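Local atomic coordinates of CghA (Chaetomium globosum, PDB entry 6KBC), a protein that belongs to a fungal family of two-domain, calycin-like beta proteins and holds the ligand WK1 in a pocket lined by both domains. Residues D52-G58 with G384-T388; A60-V64 with A348-K352; A83-T89 with E211-V215. All coordinates share one frame; numbering follows the deposited sequence.

Contact 1 (D52-G58 with G384-T388); sequences DAMAEDG and GWGMT
The indole of W385 lies against the turn that follows M54, with the peptide joining D57 and G58 spread over one of its faces. The G58 N sits 3.6 Å from W385 CG and the D57 O 3.5 Å from W385 CE2, both displaced toward the rim of the ring. E56 O comes to W385 CD1 obliquely, at 3.1 Å. Further along, sulfur takes over from the ring: M54 SD rests on the backbone of G386, 3.4 Å from its CA, and M54 CE bends back toward the base of the tryptophan, 3.8 Å from W385 CB. M387 answers from the other segment. Its chain also bends at the last torsion (chi3 66°), turning CE up to M54 CB at 4.0 Å, while M387 SD lies 3.9 Å from D52 OD2.

The type I turn A55-G58 sets the peptide that meets the indole; it is closed by G58 N to A55 O at 3.0 Å, and G58, its last residue, has a positive phi. H346 meets W385 edge-to-face. D52 is held separately, by the backbone N of G225 at OD1 and a salt bridge from R246 at OD2.

No hydrogen bond links 52-58 to 384-388. The two segments thus meet mainly through van der Waals packing of methionine sulfur and methyl groups and a ring face, while the D52-R246 salt bridge beside them adds a polar tie between the domains and probably favours the charged form of the buried carboxylate.

Contact 2 (A60-V64 with A348-K352); sequences AAFTV and AWWAK. With WK1 ((2S)-3-[(2S,4E)-4-[[(1R,2S,4aR,6S,8R,8aS)-2-[(E)-but-2-en-2-yl]-6,8-dimethyl-1,2,4a,5,6,7,8,8a-octahydronaphthalen-1-yl]-oxidanyl-methylidene]-3,5-bis(oxidanylidene)pyrrolidin-2-yl]-2-methyl-2-oxidanyl-propanoic acid), chain B.
The ligand pocket between the two domains is walled on one side by a classic beta bulge, in which W349 and W350 share G366 as their partner on strand 363-375, and strand 60-69 of the N-terminal domain packs against the first of these tryptophans. A61 CB supplies a CH-pi contact over one face of W349, 3.9 Å from the centroid of the six-membered ring and 24° off its normal. W349 CH2 makes the nearest approach of the indole to strand 60-64: 3.6 Å to A61 CB and 3.8 Å to T63 CG2, the threonine methyl arriving obliquely. An extended first torsion in W349 (chi1 -173°) carries the indole across the gap between strands whose short axes come no nearer than 10.0 Å.

The opposite face of W349 receives the rim of W350, whose CZ3 stands 3.6 Å above the centre of the W349 ring. One indole thus buttresses the other, and T63 CG2 adds a looser touch on W350 CZ3. W350 then offers a face of its own to the ligand, with WK1 C18, a methyl carbon, 3.5 Å from W350 NE1. W350 NE1 donates a hydrogen bond to N364 OD1, and N364 also bonds WK1 through its amide nitrogen; S65, N82 and H94 bind the ligand from the N-terminal domain.

K352 adds a charged group to the pocket. Its chain runs straight beyond CG, and NZ hydrogen-bonds the hydroxyl O2 of WK1 at 2.8 Å and its carboxylate O at 2.5 Å, a distance so short that its exact value is doubtful.

Contact 3 (A83-T89 with E211-V215); sequences AAWSDGT and EKRMV
W85 is sandwiched between the aliphatic parts of K212 and M214. On one face, K212 CE makes a CH-pi contact 3.5 Å from the centroid of the five-membered ring; on the other, M214 CE makes a second CH-pi contact, 3.7 Å from the six-membered ring centroid, and M214 SD adds a more distant Met-aromatic contact above the indole. The same methyl also touches A83 CB.

Hydrogen bonding fixes the edge of the indole. W85 NE1 donates to R213 O at 2.8 Å, nearly straight at 161°, with the acceptor close to the ring plane although the N-H comes from above the carbonyl plane. The tryptophan opens the type I turn W85-G88 of a 3:5 beta hairpin, with G88 as its G1 bulge, joining strands 77-85 and 90-96. Within this loop D87 OD1 takes T89 N at 2.9 Å, an Asx turn, and also T89 OG1 at 2.7 Å, both from the same face of the carboxylate.

Charge pairing uses the other oxygen. K212 runs extended across the ring, and the turn at its end (chi4 86°) swings NZ to the syn lone pair of D87 OD2, a salt bridge of 2.7 Å. The bond from K212 NZ to T89 OG1 is weak, and over W85 the ammonium adds a cation-pi contact at 4.9 Å from the five-membered ring centroid.

How the contacts relate
From the N terminus, strands 46-54, 60-69 and 77-85 follow one another as antiparallel neighbours, and each gives the first segment of one contact. The second segments come in reverse order. Contact 3 closes the shortest loop, at 211-215 within the N-terminal domain; contact 2 encloses it, at 348-352; and contact 1 encloses both, at 384-388, so the loops nest without crossing. Two of them tie the N-terminal strands to the C-terminal domain, contact 2 at the WK1 pocket and contact 1 beside it, whereas contact 3 joins the hairpin to strand 210-216. Backbone pairing links the neighbours: A53 O lies 2.8 Å from F62 N, and A61 O 2.9 Å from A84 N.

Contact 1 (D52-G58 with G384-T388)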
loop_
_atom_site.group_PDB
_atom_site.type_symbol
_atom_site.label_atom_id
_atom_site.label_comp_id
_atom_site.label_asym_id
_atom_site.label_seq_id
_atom_site.Cartn_x
_atom_site.Cartn_y
_atom_site.Cartn_z
ATOM N N ASP A 52 4.173 6.227 1.810
ATOM C CA ASP A 52 5.224 6.038 0.825
ATOM C C ASP A 52 5.526 7.343 0.108
ATOM O O ASP A 52 4.847 8.359 0.281
ATOM C CB ASP A 52 4.881 4.935 -0.196
ATOM C CG ASP A 52 3.584 5.195 -0.935
ATOM O OD1 ASP A 52 3.189 6.382 -1.058
ATOM O OD2 ASP A 52 2.961 4.211 -1.411
ATOM N N ALA A 53 6.560 7.287 -0.722
ATOM C CA ALA A 53 6.989 8.449 -1.474
ATOM C C ALA A 53 7.855 7.946 -2.612
ATOM O O ALA A 53 8.634 7.013 -2.428
ATOM C CB ALA A 53 7.791 9.406 -0.591
ATOM N N MET A 54 7.724 8.548 -3.784
ATOM C CA MET A 54 8.729 8.263 -4.788
ATOM C C MET A 54 8.971 9.500 -5.614
ATOM O O MET A 54 8.086 10.342 -5.751
ATOM C CB MET A 54 8.319 7.123 -5.696
ATOM C CG MET A 54 7.122 7.441 -6.542
ATOM S SD MET A 54 6.852 5.957 -7.514
ATOM C CE MET A 54 8.254 6.002 -8.607
ATOM N N ALA A 55 10.151 9.548 -6.220
ATOM C CA ALA A 55 10.496 10.653 -7.096
ATOM C C ALA A 55 9.645 10.578 -8.349
ATOM O O ALA A 55 9.280 9.492 -8.810
ATOM C CB ALA A 55 11.992 10.624 -7.453
ATOM N N GLU A 56 9.316 11.743 -8.909
ATOM C CA GLU A 56 8.418 11.731 -10.055
ATOM C C GLU A 56 9.057 11.082 -11.277
ATOM O O GLU A 56 8.342 10.722 -12.217
ATOM C CB GLU A 56 7.970 13.150 -10.397
ATOM C CG GLU A 56 8.950 13.908 -11.237
ATOM C CD GLU A 56 8.466 15.304 -11.608
ATOM O OE1 GLU A 56 9.338 16.150 -11.891
ATOM O OE2 GLU A 56 7.244 15.576 -11.555
ATOM N N ASP A 57 10.382 10.925 -11.277
ATOM C CA ASP A 57 11.113 10.290 -12.365
ATOM C C ASP A 57 11.605 8.896 -12.016
ATOM O O ASP A 57 12.502 8.389 -12.694
ATOM C CB ASP A 57 12.317 11.140 -12.781
ATOM C CG ASP A 57 13.368 11.255 -11.676
ATOM O OD1 ASP A 57 13.133 10.786 -10.531
ATOM O OD2 ASP A 57 14.469 11.776 -11.961
ATOM N N GLY A 58 11.096 8.297 -10.947
ATOM C CA GLY A 58 11.533 6.965 -10.564
ATOM C C GLY A 58 12.950 6.874 -10.045
ATOM O O GLY A 58 13.476 5.765 -9.917
ATOM N N GLY A 384 5.189 7.870 -17.176
ATOM C CA GLY A 384 5.395 8.161 -15.780
ATOM C C GLY A 384 6.040 7.008 -15.065
ATOM O O GLY A 384 6.641 6.122 -15.678
ATOM N N TRP A 385 5.887 7.038 -13.747
ATOM C CA TRP A 385 6.627 6.174 -12.850
ATOM C C TRP A 385 5.717 5.771 -11.705
ATOM O O TRP A 385 4.760 6.466 -11.365
ATOM C CB TRP A 385 7.874 6.892 -12.323
ATOM C CG TRP A 385 8.794 7.172 -13.432
ATOM C CD1 TRP A 385 8.890 8.324 -14.171
ATOM C CD2 TRP A 385 9.710 6.252 -13.990
ATOM N NE1 TRP A 385 9.843 8.172 -15.150
ATOM C CE2 TRP A 385 10.360 6.905 -15.063
ATOM C CE3 TRP A 385 10.050 4.929 -13.688
ATOM C CZ2 TRP A 385 11.338 6.280 -15.827
ATOM C CZ3 TRP A 385 11.034 4.315 -14.439
ATOM C CH2 TRP A 385 11.659 4.989 -15.505
ATOM N N GLY A 386 6.038 4.645 -11.099
ATOM C CA GLY A 386 5.242 4.185 -9.986
ATOM C C GLY A 386 5.944 3.054 -9.286
ATOM O O GLY A 386 7.105 2.746 -9.566
ATOM N N MET A 387 5.232 2.437 -8.358
ATOM C CA MET A 387 5.780 1.275 -7.698
ATOM C C MET A 387 4.717 0.195 -7.714
ATOM O O MET A 387 3.518 0.488 -7.765
ATOM C CB MET A 387 6.195 1.580 -6.259
ATOM C CG MET A 387 5.085 2.111 -5.419
ATOM S SD MET A 387 5.619 2.473 -3.734
ATOM C CE MET A 387 6.766 3.843 -4.034
ATOM N N THR A 388 5.161 -1.059 -7.704
ATOM C CA THR A 388 4.253 -2.171 -7.521
ATOM C C THR A 388 4.802 -3.077 -6.433
ATOM O O THR A 388 6.017 -3.194 -6.242
ATOM C CB THR A 388 4.016 -3.014 -8.818
ATOM O OG1 THR A 388 5.244 -3.605 -9.246
ATOM C CG2 THR A 388 3.430 -2.164 -9.944
#

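Contact 2 (A60-V64 with A348-K352)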
loop_
_atom_site.group_PDB
_atom_site.type_symbol
_atom_site.label_atom_id
_atom_site.label_comp_id
_atom_site.label_asym_id
_atom_site.label_seq_id
_atom_site.Cartn_x
_atom_site.Cartn_y
_atom_site.Cartn_z
ATOM N N ALA A 60 13.983 7.428 -7.086
ATOM C CA ALA A 60 14.010 6.986 -5.705
ATOM C C ALA A 60 12.598 6.594 -5.312
ATOM O O ALA A 60 11.620 7.083 -5.880
ATOM C CB ALA A 60 14.549 8.069 -4.760
ATOM N N ALA A 61 12.508 5.692 -4.348
ATOM C CA ALA A 61 11.216 5.232 -3.877
ATOM C C ALA A 61 11.384 4.814 -2.432
ATOM O O ALA A 61 12.448 4.343 -2.022
ATOM C CB ALA A 61 10.680 4.057 -4.722
ATOM N N PHE A 62 10.316 4.967 -1.667
ATOM C CA PHE A 62 10.381 4.673 -0.249
ATOM C C PHE A 62 8.999 4.245 0.201
ATOM O O PHE A 62 8.002 4.838 -0.200
ATOM C CB PHE A 62 10.833 5.902 0.569
ATOM C CG PHE A 62 10.886 5.642 2.049
ATOM C CD1 PHE A 62 12.031 5.135 2.627
ATOM C CD2 PHE A 62 9.781 5.885 2.852
ATOM C CE1 PHE A 62 12.078 4.859 3.982
ATOM C CE2 PHE A 62 9.821 5.626 4.217
ATOM C CZ PHE A 62 10.969 5.107 4.780
ATOM N N THR A 63 8.944 3.233 1.050
ATOM C CA THR A 63 7.661 2.848 1.606
ATOM C C THR A 63 7.904 2.262 2.984
ATOM O O THR A 63 8.917 1.600 3.224
ATOM C CB THR A 63 6.913 1.856 0.700
ATOM O OG1 THR A 63 5.572 1.683 1.182
ATOM C CG2 THR A 63 7.622 0.498 0.641
ATOM N N VAL A 64 6.987 2.551 3.892
ATOM C CA VAL A 64 6.998 1.969 5.221
ATOM C C VAL A 64 5.579 1.526 5.528
ATOM O O VAL A 64 4.615 2.242 5.231
ATOM C CB VAL A 64 7.524 2.975 6.275
ATOM C CG1 VAL A 64 6.716 4.272 6.238
ATOM C CG2 VAL A 64 7.510 2.365 7.654
ATOM N N ALA A 348 14.365 -3.632 -9.772
ATOM C CA ALA A 348 14.038 -4.615 -8.748
ATOM C C ALA A 348 14.277 -4.001 -7.379
ATOM O O ALA A 348 15.410 -3.681 -7.022
ATOM C CB ALA A 348 14.892 -5.867 -8.926
ATOM N N TRP A 349 13.210 -3.843 -6.611
ATOM C CA TRP A 349 13.279 -3.127 -5.348
ATOM C C TRP A 349 13.484 -4.087 -4.181
ATOM O O TRP A 349 14.454 -3.968 -3.423
ATOM C CB TRP A 349 11.988 -2.321 -5.201
ATOM C CG TRP A 349 11.924 -1.383 -4.032
ATOM C CD1 TRP A 349 12.812 -1.268 -2.999
ATOM C CD2 TRP A 349 10.879 -0.449 -3.773
ATOM N NE1 TRP A 349 12.386 -0.292 -2.116
ATOM C CE2 TRP A 349 11.199 0.221 -2.569
ATOM C CE3 TRP A 349 9.701 -0.107 -4.444
ATOM C CZ2 TRP A 349 10.383 1.206 -2.027
ATOM C CZ3 TRP A 349 8.885 0.877 -3.897
ATOM C CH2 TRP A 349 9.230 1.513 -2.701
ATOM N N TRP A 350 12.569 -5.038 -4.018
ATOM C CA TRP A 350 12.732 -6.108 -3.052
ATOM C C TRP A 350 12.244 -7.396 -3.693
ATOM O O TRP A 350 11.518 -7.381 -4.688
ATOM C CB TRP A 350 11.994 -5.811 -1.730
ATOM C CG TRP A 350 10.495 -5.910 -1.790
ATOM C CD1 TRP A 350 9.733 -7.052 -1.738
ATOM C CD2 TRP A 350 9.578 -4.819 -1.870
ATOM N NE1 TRP A 350 8.396 -6.730 -1.793
ATOM C CE2 TRP A 350 8.273 -5.368 -1.881
ATOM C CE3 TRP A 350 9.730 -3.427 -1.935
ATOM C CZ2 TRP A 350 7.136 -4.577 -1.962
ATOM C CZ3 TRP A 350 8.590 -2.639 -2.016
ATOM C CH2 TRP A 350 7.308 -3.219 -2.029
ATOM N N ALA A 351 12.689 -8.511 -3.134
ATOM C CA ALA A 351 12.283 -9.828 -3.619
ATOM C C ALA A 351 12.554 -10.808 -2.501
ATOM O O ALA A 351 13.709 -10.968 -2.093
ATOM C CB ALA A 351 13.046 -10.222 -4.882
ATOM N N LYS A 352 11.504 -11.424 -1.977
ATOM C CA LYS A 352 11.693 -12.405 -0.929
ATOM C C LYS A 352 10.710 -13.550 -1.114
ATOM O O LYS A 352 9.587 -13.342 -1.597
ATOM C CB LYS A 352 11.525 -11.776 0.459
ATOM C CG LYS A 352 10.152 -11.250 0.745
ATOM C CD LYS A 352 10.095 -10.671 2.161
ATOM C CE LYS A 352 8.705 -10.151 2.463
ATOM N NZ LYS A 352 8.580 -9.572 3.834
HETATM O O WK1 B . 9.047 -7.178 4.540
HETATM C C17 WK1 B . 8.758 -6.239 3.844
HETATM O O1 WK1 B . 9.430 -5.247 3.794
HETATM C C19 WK1 B . 7.548 -6.283 3.004
HETATM O O2 WK1 B . 6.923 -7.520 3.030
HETATM C C18 WK1 B . 7.942 -6.058 1.577
HETATM C C20 WK1 B . 6.657 -5.236 3.614
HETATM C C22 WK1 B . 5.568 -4.862 2.694
HETATM N N WK1 B . 4.724 -3.738 3.054
HETATM C C21 WK1 B . 3.450 -4.058 2.859
HETATM O O5 WK1 B . 2.470 -3.213 3.082
HETATM C C23 WK1 B . 4.599 -5.877 2.349
HETATM O O4 WK1 B . 4.877 -7.106 1.965
HETATM C C24 WK1 B . 3.246 -5.442 2.403
HETATM C C16 WK1 B . 2.052 -6.214 2.078
HETATM O O3 WK1 B . 2.215 -7.419 1.687
HETATM C C9 WK1 B . 0.726 -5.576 2.071
HETATM C C8 WK1 B . 0.724 -4.959 0.644
HETATM C C12 WK1 B . 1.996 -4.336 0.107
HETATM C C13 WK1 B . 2.243 -3.047 0.182
HETATM C C90 WK1 B . 3.508 -2.465 -0.350
HETATM C C14 WK1 B . 3.027 -5.193 -0.534
HETATM C C7 WK1 B . 0.307 -5.956 -0.395
HETATM C C6 WK1 B . -0.811 -6.610 -0.228
HETATM C C3 WK1 B . -1.449 -6.528 1.122
HETATM C C4 WK1 B . -0.449 -6.525 2.259
HETATM C C5 WK1 B . -1.209 -6.142 3.514
HETATM C C11 WK1 B . -0.331 -6.301 4.716
HETATM C C2 WK1 B . -2.597 -7.469 1.379
HETATM C C1 WK1 B . -3.375 -6.841 2.491
HETATM C C10 WK1 B . -4.691 -7.481 2.785
HETATM C C WK1 B . -2.514 -6.886 3.716
#

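Contact 3 (A83-T89 with E211-V215)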
loop_
_atom_site.group_PDB
_atom_site.type_symbol
_atom_site.label_atom_id
_atom_site.label_comp_id
_atom_site.label_asym_id
_atom_site.label_seq_id
_atom_site.Cartn_x
_atom_site.Cartn_y
_atom_site.Cartn_z
ATOM N N ALA A 83 13.456 0.882 0.615
ATOM C CA ALA A 83 13.958 2.084 -0.031
ATOM C C ALA A 83 14.759 1.682 -1.256
ATOM O O ALA A 83 15.446 0.655 -1.241
ATOM C CB ALA A 83 14.836 2.908 0.931
ATOM N N ALA A 84 14.660 2.485 -2.314
ATOM C CA ALA A 84 15.351 2.211 -3.565
ATOM C C ALA A 84 15.944 3.501 -4.108
ATOM O O ALA A 84 15.334 4.567 -3.992
ATOM C CB ALA A 84 14.410 1.592 -4.609
ATOM N N TRP A 85 17.127 3.396 -4.710
ATOM C CA TRP A 85 17.785 4.510 -5.382
ATOM C C TRP A 85 18.034 4.127 -6.833
ATOM O O TRP A 85 18.319 2.968 -7.132
ATOM C CB TRP A 85 19.144 4.850 -4.750
ATOM C CG TRP A 85 19.127 5.466 -3.386
ATOM C CD1 TRP A 85 19.370 6.783 -3.075
ATOM C CD2 TRP A 85 18.888 4.797 -2.138
ATOM N NE1 TRP A 85 19.285 6.966 -1.717
ATOM C CE2 TRP A 85 19.007 5.763 -1.117
ATOM C CE3 TRP A 85 18.588 3.475 -1.785
ATOM C CZ2 TRP A 85 18.826 5.453 0.228
ATOM C CZ3 TRP A 85 18.406 3.166 -0.451
ATOM C CH2 TRP A 85 18.524 4.154 0.546
ATOM N N SER A 86 17.983 5.121 -7.721
ATOM C CA SER A 86 18.175 4.855 -9.145
ATOM C C SER A 86 19.526 4.211 -9.438
ATOM O O SER A 86 19.676 3.553 -10.471
ATOM C CB SER A 86 18.041 6.152 -9.951
ATOM O OG SER A 86 18.949 7.133 -9.478
ATOM N N ASP A 87 20.520 4.389 -8.562
ATOM C CA ASP A 87 21.825 3.787 -8.820
ATOM C C ASP A 87 21.866 2.291 -8.530
ATOM O O ASP A 87 22.929 1.679 -8.685
ATOM C CB ASP A 87 22.926 4.508 -8.029
ATOM C CG ASP A 87 22.875 4.246 -6.520
ATOM O OD1 ASP A 87 22.003 3.503 -6.024
ATOM O OD2 ASP A 87 23.739 4.805 -5.809
ATOM N N GLY A 88 20.740 1.688 -8.130
ATOM C CA GLY A 88 20.667 0.270 -7.855
ATOM C C GLY A 88 20.605 -0.074 -6.383
ATOM O O GLY A 88 20.204 -1.190 -6.038
ATOM N N THR A 89 20.968 0.859 -5.506
ATOM C CA THR A 89 20.913 0.570 -4.083
ATOM C C THR A 89 19.479 0.313 -3.647
ATOM O O THR A 89 18.555 1.033 -4.029
ATOM C CB THR A 89 21.485 1.719 -3.258
ATOM O OG1 THR A 89 22.741 2.129 -3.801
ATOM C CG2 THR A 89 21.682 1.267 -1.829
ATOM N N GLU A 211 26.903 5.514 5.165
ATOM C CA GLU A 211 25.605 6.165 5.201
ATOM C C GLU A 211 25.200 6.596 3.798
ATOM O O GLU A 211 26.043 6.969 2.974
ATOM C CB GLU A 211 25.624 7.382 6.129
ATOM C CG GLU A 211 25.738 7.028 7.600
ATOM C CD GLU A 211 25.746 8.260 8.490
ATOM O OE1 GLU A 211 25.597 9.384 7.958
ATOM O OE2 GLU A 211 25.883 8.101 9.723
ATOM N N LYS A 212 23.899 6.541 3.524
ATOM C CA LYS A 212 23.380 6.960 2.234
ATOM C C LYS A 212 22.163 7.827 2.482
ATOM O O LYS A 212 21.352 7.530 3.362
ATOM C CB LYS A 212 23.011 5.759 1.338
ATOM C CG LYS A 212 22.872 6.114 -0.148
ATOM C CD LYS A 212 22.577 4.875 -0.989
ATOM C CE LYS A 212 22.534 5.171 -2.484
ATOM N NZ LYS A 212 23.877 5.118 -3.154
ATOM N N ARG A 213 22.045 8.896 1.707
ATOM C CA ARG A 213 20.962 9.848 1.872
ATOM C C ARG A 213 19.895 9.625 0.812
ATOM O O ARG A 213 20.183 9.223 -0.317
ATOM C CB ARG A 213 21.476 11.285 1.769
ATOM C CG ARG A 213 22.515 11.662 2.823
ATOM C CD ARG A 213 21.882 12.155 4.114
ATOM N NE ARG A 213 21.624 13.591 4.072
ATOM C CZ ARG A 213 20.405 14.126 4.033
ATOM N NH1 ARG A 213 19.331 13.340 4.056
ATOM N NH2 ARG A 213 20.252 15.446 3.996
ATOM N N MET A 214 18.652 9.897 1.190
ATOM C CA MET A 214 17.569 10.039 0.231
ATOM C C MET A 214 16.863 11.347 0.527
ATOM O O MET A 214 16.271 11.502 1.600
ATOM C CB MET A 214 16.582 8.875 0.306
ATOM C CG MET A 214 15.515 8.967 -0.760
ATOM S SD MET A 214 14.374 7.572 -0.629
ATOM C CE MET A 214 15.465 6.211 -1.074
ATOM N N VAL A 215 16.922 12.278 -0.419
ATOM C CA VAL A 215 16.387 13.615 -0.230
ATOM C C VAL A 215 15.464 13.908 -1.394
ATOM O O VAL A 215 15.895 13.886 -2.554
ATOM C CB VAL A 215 17.486 14.689 -0.155
ATOM C CG1 VAL A 215 16.848 16.079 -0.123
ATOM C CG2 VAL A 215 18.384 14.472 1.029
#